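PDB 3D3Q: tRNA dimethylallyltransferase from Staphylococcus epidermidis ATCC 12228, which probably transfers a dimethylallyl group from dimethylallyl diphosphate to the adenine at position 37 of tRNAs that read codons starting with uridine. Local coordinates for residues S111-Y116 against N286-H291; K129-K134 against A172-L177; Y149-S152 against S157-D160. All coordinates share one frame; numbering follows the deposited sequence.

Contact 1 of 3, residues S111-Y116 against N286-H291; sequences SLLYNY and NKMNVH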
# COMPACT_ATOMS: atom_id res chain seq x y z
N SER A 111 -5.40 -8.05 -6.16
CA SER A 111 -6.36 -9.15 -6.19
C SER A 111 -7.77 -8.58 -6.32
O SER A 111 -8.65 -9.18 -6.93
CB SER A 111 -6.23 -9.99 -4.92
OG SER A 111 -4.90 -10.45 -4.74
N LEU A 112 -7.96 -7.39 -5.75
CA LEU A 112 -9.25 -6.70 -5.78
C LEU A 112 -9.46 -5.87 -7.03
O LEU A 112 -10.59 -5.66 -7.46
CB LEU A 112 -9.37 -5.77 -4.55
CG LEU A 112 -10.48 -4.72 -4.53
CD1 LEU A 112 -11.86 -5.38 -4.61
CD2 LEU A 112 -10.35 -3.90 -3.28
N LEU A 113 -8.37 -5.38 -7.60
CA LEU A 113 -8.47 -4.54 -8.78
C LEU A 113 -8.56 -5.31 -10.10
O LEU A 113 -9.30 -4.92 -11.00
CB LEU A 113 -7.29 -3.57 -8.83
CG LEU A 113 -7.20 -2.63 -7.63
CD1 LEU A 113 -5.94 -1.80 -7.72
CD2 LEU A 113 -8.44 -1.74 -7.58
N TYR A 114 -7.84 -6.42 -10.19
CA TYR A 114 -7.80 -7.20 -11.41
C TYR A 114 -8.26 -8.63 -11.24
O TYR A 114 -8.05 -9.22 -10.19
CB TYR A 114 -6.37 -7.21 -11.94
CG TYR A 114 -5.74 -5.84 -11.97
CD1 TYR A 114 -6.33 -4.82 -12.69
CD2 TYR A 114 -4.57 -5.57 -11.26
CE1 TYR A 114 -5.78 -3.56 -12.72
CE2 TYR A 114 -4.00 -4.30 -11.28
CZ TYR A 114 -4.62 -3.29 -12.03
OH TYR A 114 -4.12 -2.02 -12.10
N ASN A 115 -8.86 -9.19 -12.28
CA ASN A 115 -9.32 -10.57 -12.23
C ASN A 115 -8.35 -11.52 -12.88
O ASN A 115 -8.74 -12.26 -13.77
CB ASN A 115 -10.64 -10.71 -12.94
CG ASN A 115 -11.80 -10.50 -12.03
OD1 ASN A 115 -12.94 -10.67 -12.43
ND2 ASN A 115 -11.52 -10.12 -10.78
N TYR A 116 -7.09 -11.50 -12.45
CA TYR A 116 -6.11 -12.39 -13.04
C TYR A 116 -5.18 -12.93 -11.97
O TYR A 116 -5.01 -12.31 -10.91
CB TYR A 116 -5.31 -11.67 -14.17
CG TYR A 116 -4.04 -10.92 -13.73
CD1 TYR A 116 -2.80 -11.59 -13.60
CD2 TYR A 116 -4.07 -9.55 -13.41
CE1 TYR A 116 -1.65 -10.90 -13.14
CE2 TYR A 116 -2.92 -8.86 -12.96
CZ TYR A 116 -1.73 -9.55 -12.83
OH TYR A 116 -0.63 -8.91 -12.35
N ASN A 286 6.64 -1.53 -8.80
CA ASN A 286 7.00 -2.47 -9.84
C ASN A 286 5.85 -3.38 -10.27
O ASN A 286 6.08 -4.40 -10.91
CB ASN A 286 8.16 -3.33 -9.35
CG ASN A 286 9.39 -2.53 -9.02
OD1 ASN A 286 10.33 -3.03 -8.40
ND2 ASN A 286 9.40 -1.26 -9.44
N LYS A 287 4.62 -3.04 -9.92
CA LYS A 287 3.51 -3.90 -10.28
C LYS A 287 2.27 -3.11 -10.58
O LYS A 287 1.44 -3.50 -11.40
CB LYS A 287 3.19 -4.87 -9.13
CG LYS A 287 4.33 -5.74 -8.66
CD LYS A 287 4.59 -6.87 -9.62
CE LYS A 287 5.51 -7.93 -9.00
NZ LYS A 287 4.95 -8.52 -7.75
N MSE A 288 2.13 -1.98 -9.89
CA MSE A 288 0.96 -1.13 -10.06
C MSE A 288 1.33 0.17 -10.70
O MSE A 288 2.47 0.62 -10.67
CB MSE A 288 0.34 -0.81 -8.70
CG MSE A 288 0.19 -1.98 -7.76
SE MSE A 288 -1.33 -3.05 -8.16
CE MSE A 288 -2.67 -2.00 -7.23
N ASN A 289 0.32 0.79 -11.27
CA ASN A 289 0.50 2.08 -11.88
C ASN A 289 -0.18 3.03 -10.92
O ASN A 289 -1.36 3.35 -11.07
CB ASN A 289 -0.18 2.12 -13.25
CG ASN A 289 0.09 3.41 -13.98
OD1 ASN A 289 1.25 3.75 -14.24
ND2 ASN A 289 -0.97 4.14 -14.30
N VAL A 290 0.56 3.45 -9.91
CA VAL A 290 0.04 4.35 -8.90
C VAL A 290 0.43 5.81 -9.15
O VAL A 290 1.53 6.09 -9.63
CB VAL A 290 0.59 3.98 -7.50
CG1 VAL A 290 -0.14 4.78 -6.44
CG2 VAL A 290 0.46 2.50 -7.27
N HIS A 291 -0.49 6.72 -8.82
CA HIS A 291 -0.26 8.17 -8.95
C HIS A 291 0.30 8.57 -7.59
O HIS A 291 -0.45 8.86 -6.66
CB HIS A 291 -1.58 8.90 -9.24
CG HIS A 291 -1.41 10.35 -9.57
ND1 HIS A 291 -0.99 11.28 -8.65
CD2 HIS A 291 -1.66 11.04 -10.71
CE1 HIS A 291 -0.98 12.48 -9.20
NE2 HIS A 291 -1.38 12.36 -10.45

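Contact 2 of 3, residues K129-K134 against A172-L177; sequences KQVKLK and AIEYYL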
# COMPACT_ATOMS: atom_id res chain seq x y z
N LYS A 129 20.57 -3.45 -8.20
CA LYS A 129 21.82 -2.74 -8.48
C LYS A 129 22.07 -2.68 -9.98
O LYS A 129 22.39 -1.63 -10.54
CB LYS A 129 23.00 -3.45 -7.79
CG LYS A 129 24.23 -2.56 -7.58
CD LYS A 129 25.29 -3.22 -6.69
CE LYS A 129 26.22 -2.19 -6.00
NZ LYS A 129 26.94 -1.25 -6.92
N GLN A 130 21.92 -3.84 -10.62
CA GLN A 130 22.11 -3.97 -12.06
C GLN A 130 21.19 -3.00 -12.79
O GLN A 130 21.64 -2.19 -13.60
CB GLN A 130 21.80 -5.42 -12.50
CG GLN A 130 22.22 -5.82 -13.93
CD GLN A 130 21.23 -5.39 -15.03
OE1 GLN A 130 21.21 -4.23 -15.46
NE2 GLN A 130 20.39 -6.33 -15.47
N VAL A 131 19.89 -3.08 -12.48
CA VAL A 131 18.89 -2.22 -13.10
C VAL A 131 19.10 -0.74 -12.81
O VAL A 131 19.02 0.10 -13.72
CB VAL A 131 17.47 -2.62 -12.64
CG1 VAL A 131 16.44 -1.60 -13.14
CG2 VAL A 131 17.14 -4.02 -13.16
N LYS A 132 19.36 -0.42 -11.55
CA LYS A 132 19.56 0.96 -11.14
C LYS A 132 20.84 1.46 -11.78
O LYS A 132 20.85 2.51 -12.41
CB LYS A 132 19.64 1.06 -9.62
CG LYS A 132 19.26 2.43 -9.05
CD LYS A 132 17.76 2.73 -9.24
CE LYS A 132 17.38 4.12 -8.70
NZ LYS A 132 15.91 4.40 -8.72
N LEU A 133 21.92 0.70 -11.63
CA LEU A 133 23.19 1.10 -12.21
C LEU A 133 23.09 1.31 -13.70
O LEU A 133 23.62 2.29 -14.22
CB LEU A 133 24.26 0.07 -11.92
CG LEU A 133 24.88 0.26 -10.54
CD1 LEU A 133 25.79 -0.92 -10.26
CD2 LEU A 133 25.63 1.60 -10.48
N LYS A 134 22.42 0.38 -14.37
CA LYS A 134 22.26 0.43 -15.83
C LYS A 134 21.39 1.61 -16.24
O LYS A 134 21.61 2.20 -17.30
CB LYS A 134 21.62 -0.88 -16.31
CG LYS A 134 22.00 -1.30 -17.72
CD LYS A 134 21.27 -0.52 -18.80
CE LYS A 134 21.86 -0.81 -20.17
NZ LYS A 134 23.26 -0.30 -20.25
N ALA A 172 9.14 1.94 -18.57
CA ALA A 172 9.07 0.77 -19.41
C ALA A 172 10.43 0.08 -19.43
O ALA A 172 10.54 -1.12 -19.18
CB ALA A 172 8.65 1.16 -20.82
N ILE A 173 11.49 0.84 -19.72
CA ILE A 173 12.83 0.28 -19.73
C ILE A 173 13.19 -0.28 -18.35
O ILE A 173 13.84 -1.32 -18.24
CB ILE A 173 13.85 1.36 -20.12
CG1 ILE A 173 13.56 1.79 -21.55
CG2 ILE A 173 15.26 0.84 -19.97
CD1 ILE A 173 14.26 3.05 -21.94
N GLU A 174 12.75 0.40 -17.31
CA GLU A 174 13.00 -0.04 -15.94
C GLU A 174 12.33 -1.40 -15.64
O GLU A 174 12.96 -2.29 -15.07
CB GLU A 174 12.46 1.01 -14.97
CG GLU A 174 12.65 0.67 -13.51
CD GLU A 174 11.99 1.68 -12.59
OE1 GLU A 174 12.12 1.49 -11.35
OE2 GLU A 174 11.35 2.65 -13.10
N TYR A 175 11.07 -1.53 -16.03
CA TYR A 175 10.28 -2.75 -15.83
C TYR A 175 10.90 -3.97 -16.52
O TYR A 175 11.04 -5.04 -15.91
CB TYR A 175 8.87 -2.54 -16.36
CG TYR A 175 8.01 -3.76 -16.28
CD1 TYR A 175 7.38 -4.12 -15.09
CD2 TYR A 175 7.84 -4.57 -17.38
CE1 TYR A 175 6.60 -5.26 -15.01
CE2 TYR A 175 7.06 -5.71 -17.32
CZ TYR A 175 6.44 -6.06 -16.14
OH TYR A 175 5.66 -7.20 -16.11
N TYR A 176 11.25 -3.79 -17.79
CA TYR A 176 11.87 -4.82 -18.61
C TYR A 176 13.15 -5.32 -17.95
O TYR A 176 13.28 -6.50 -17.63
CB TYR A 176 12.23 -4.25 -19.99
CG TYR A 176 13.02 -5.22 -20.83
CD1 TYR A 176 12.53 -6.49 -21.10
CD2 TYR A 176 14.28 -4.88 -21.32
CE1 TYR A 176 13.26 -7.41 -21.84
CE2 TYR A 176 15.03 -5.80 -22.06
CZ TYR A 176 14.51 -7.07 -22.32
OH TYR A 176 15.21 -8.00 -23.06
N LEU A 177 14.10 -4.41 -17.76
CA LEU A 177 15.38 -4.73 -17.15
C LEU A 177 15.28 -5.56 -15.86
O LEU A 177 16.17 -6.34 -15.57
CB LEU A 177 16.19 -3.46 -16.87
CG LEU A 177 17.42 -3.10 -17.74
CD1 LEU A 177 18.17 -4.37 -18.17
CD2 LEU A 177 16.97 -2.31 -18.95

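Contact 3 of 3, residues Y149-S152 against S157-D160; sequences YLAS and SAKD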
# COMPACT_ATOMS: atom_id res chain seq x y z
N TYR A 149 16.43 2.63 -27.82
CA TYR A 149 16.77 1.56 -26.90
C TYR A 149 15.52 0.85 -26.43
O TYR A 149 15.47 -0.37 -26.38
CB TYR A 149 17.52 2.12 -25.69
CG TYR A 149 17.84 1.07 -24.66
CD1 TYR A 149 18.62 -0.03 -25.00
CD2 TYR A 149 17.36 1.17 -23.35
CE1 TYR A 149 18.91 -1.02 -24.06
CE2 TYR A 149 17.65 0.18 -22.40
CZ TYR A 149 18.43 -0.91 -22.77
OH TYR A 149 18.74 -1.89 -21.85
N LEU A 150 14.49 1.61 -26.07
CA LEU A 150 13.25 1.01 -25.60
C LEU A 150 12.62 0.22 -26.75
O LEU A 150 12.22 -0.93 -26.55
CB LEU A 150 12.30 2.11 -25.11
CG LEU A 150 11.13 1.83 -24.15
CD1 LEU A 150 9.85 2.34 -24.79
CD2 LEU A 150 11.02 0.34 -23.81
N ALA A 151 12.56 0.82 -27.94
CA ALA A 151 11.99 0.17 -29.13
C ALA A 151 12.51 -1.25 -29.36
O ALA A 151 11.74 -2.17 -29.65
CB ALA A 151 12.27 1.02 -30.36
N SER A 152 13.83 -1.41 -29.25
CA SER A 152 14.46 -2.70 -29.44
C SER A 152 13.79 -3.81 -28.62
O SER A 152 13.76 -4.95 -29.05
CB SER A 152 15.92 -2.62 -29.03
OG SER A 152 16.01 -2.64 -27.63
N SER A 157 5.27 -0.55 -26.62
CA SER A 157 5.42 0.59 -25.71
C SER A 157 6.03 1.82 -26.38
O SER A 157 5.43 2.90 -26.38
CB SER A 157 6.29 0.21 -24.50
OG SER A 157 5.48 -0.19 -23.38
N ALA A 158 7.22 1.66 -26.96
CA ALA A 158 7.89 2.78 -27.62
C ALA A 158 7.03 3.32 -28.76
O ALA A 158 7.20 4.45 -29.19
CB ALA A 158 9.25 2.34 -28.15
N LYS A 159 6.11 2.50 -29.24
CA LYS A 159 5.23 2.92 -30.31
C LYS A 159 4.38 4.12 -29.86
O LYS A 159 4.51 5.21 -30.41
CB LYS A 159 4.32 1.77 -30.76
CG LYS A 159 3.43 2.09 -31.95
CD LYS A 159 2.39 0.99 -32.19
CE LYS A 159 1.41 1.37 -33.31
NZ LYS A 159 0.34 0.33 -33.52
N ASP A 160 3.54 3.95 -28.85
CA ASP A 160 2.71 5.06 -28.41
C ASP A 160 3.41 6.11 -27.51
O ASP A 160 3.13 7.31 -27.63
CB ASP A 160 1.52 4.52 -27.66
CG ASP A 160 1.95 3.69 -26.51
OD1 ASP A 160 2.03 2.45 -26.68
OD2 ASP A 160 2.24 4.30 -25.45

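Contact 1 of 3, residues S111-Y116 against N286-H291
L113 and M288 form the close part of this contact, meeting end on through their terminal methyls, with L113 CD1 3.3 Å from M288 CE. The two side chains cross at about a right angle, and each must reach far, since the L113 CA and M288 CA atoms lie 10.1 Å apart. M288, modelled as selenomethionine, does so with an unbranched chain bent twice: the turns at chi2 (-80°) and chi3 (-83°) swing its methyl round to the leucine, although its CB bond is not aimed there. L113 directs its CB toward the loop. The long, flexible chain of methionine (here with selenium in place of sulfur) and a branched aliphatic suit a buried, apolar junction, which has no hydrogen bond between the segments.

The second half is looser. Y114, the first residue to leave helical angles after the helix, presents a ring edge to M288: Y114 CE2 stands 4.3 Å from M288 SE, which lies near the ring plane. One face of the same ring is occupied by its neighbour L113, whose CB sits 3.9 Å above the Y114 ring plane, over the centre. Y114 is partly exposed, a position where an aromatic with a polar hydroxyl fits well, and N289, next to M288, is exposed.

Placed in the fold, the contact ties the C-terminal end of helix 106-113 to the loop between helix 262-286 and the edge strand 291-294. Strand 197-204 serves as common ground, with T198 touching L113 and L200 touching M288, while L112 turns to F81 and I89 of helix 78-94.

Contact 2 of 3, residues K129-K134 against A172-L177
V131 and L177 mark the place where two helical segments come nearest, their CA atoms 5.9 Å apart. The segments run roughly antiparallel, with 150° between their N-to-C directions, and their axes approach to 9.8 Å. At that spacing the side chains of one helix can rest directly against the backbone of the other.

V131 does just that. Its CB points at the partner helix and its branches divide the work: V131 CG2 lies 3.5 Å from L177 O and 3.9 Å from L177 CB, while V131 CG1 reaches E174 O at 4.0 Å. With CG1 anti to the backbone N (chi1 172°), CG2 lies toward L177 and CG1 toward E174, about one helical turn earlier. A short branched residue suits this buried position, being wide enough to cover two carbonyl sites without holding the helices apart. L177 answers from the other side, and the V131 and L177 side chains slide past each other in opposite directions. L177 buries more of its surface here than any other residue of the two segments. Its CD1 meets the amide end of Q130, 4.0 Å from Q130 NE2, with the two chains crossing near a right angle; Q130 bends at chi2 (-82°) to bring that amide inward. Glutamine suits this partly exposed margin: its flexible chain folds over so that the amide lies against the leucine methyl at the border of the apolar patch.

No hydrogen bond joins the segments, so their cohesion is mainly dispersion and burial of apolar surface. Charge lies around it: E174 OE1 forms a salt bridge with K178, L177 O accepts a hydrogen bond from K127 NZ, and K132 NZ, 5.5 Å from E174 OE1, probably adds a mild, long-range attraction without a direct ion pair.

Contact 3 of 3, residues Y149-S152 against S157-D160
The L150-A158 junction contains no aromatic ring; the flat group of these segments, the phenol of Y149, takes no part in the contact with 157-160. It meets F153 edge-to-face and packs on I173 and L177 of helix 166-179. L150, one residue on, is shared: it packs on V169 and I173 of helix 166-179 and also reaches helix 155-160.

Between the two segments the packing is aliphatic. L150 CD1 is the probe, 3.4 Å from A158 CB and 4.2 Å from S157 CB. With CG anti to the backbone N (chi1 -160°), the leucine extends from its helix and lays this one methyl against the S157-A158 part of the next. A158 aims its CB at the facing backbone, 3.6 Å from A151 CA. The methyls also meet, A151 CB lying 4.0 Å from A158 CB. Alanine, with a single methyl, suits a place where the CA atoms of A151 and A158 are 5.1 Å apart and the helices meet almost backbone to backbone. S157 is likewise small, and buried.

S152 points away and bonds within its own segment: S152 OG donates to Y149 O at 2.6 Å, tilted 23° from the carbonyl plane. At this exposed place a serine hydroxyl can turn back on its own backbone. D154, in the link, accepts a hydrogen bond from S157 N through OD2 and so anchors the opening of helix 155-160.

Helices 143-153 and 155-160 are two consecutive helices joined by a very short link and packed through small residues, within the helical portion inserted between strands 98-102 and 197-204.

The three contacts are nested along the chain: contact 3 lies inside the loop closed by contact 2, which lies inside that closed by contact 1. Contact 1 belongs to the parallel-sheet core, the P-loop part of the enzyme, with its M288 side chain about 11 Å from G14 of the predicted ATP site. Contacts 2 and 3 lie among helices 125-136 to 166-179, which follow helix 106-113 and precede strand 197-204; their centres are 15 Å apart, and they touch where Y149 OH lies 3.4 Å from L177 CD2. Centres of contacts 1 and 2 are 20 Å apart. Contacts 2 and 3 thus form one packed helical group, which touches the loop segment of contact 1 through Y175 and N286.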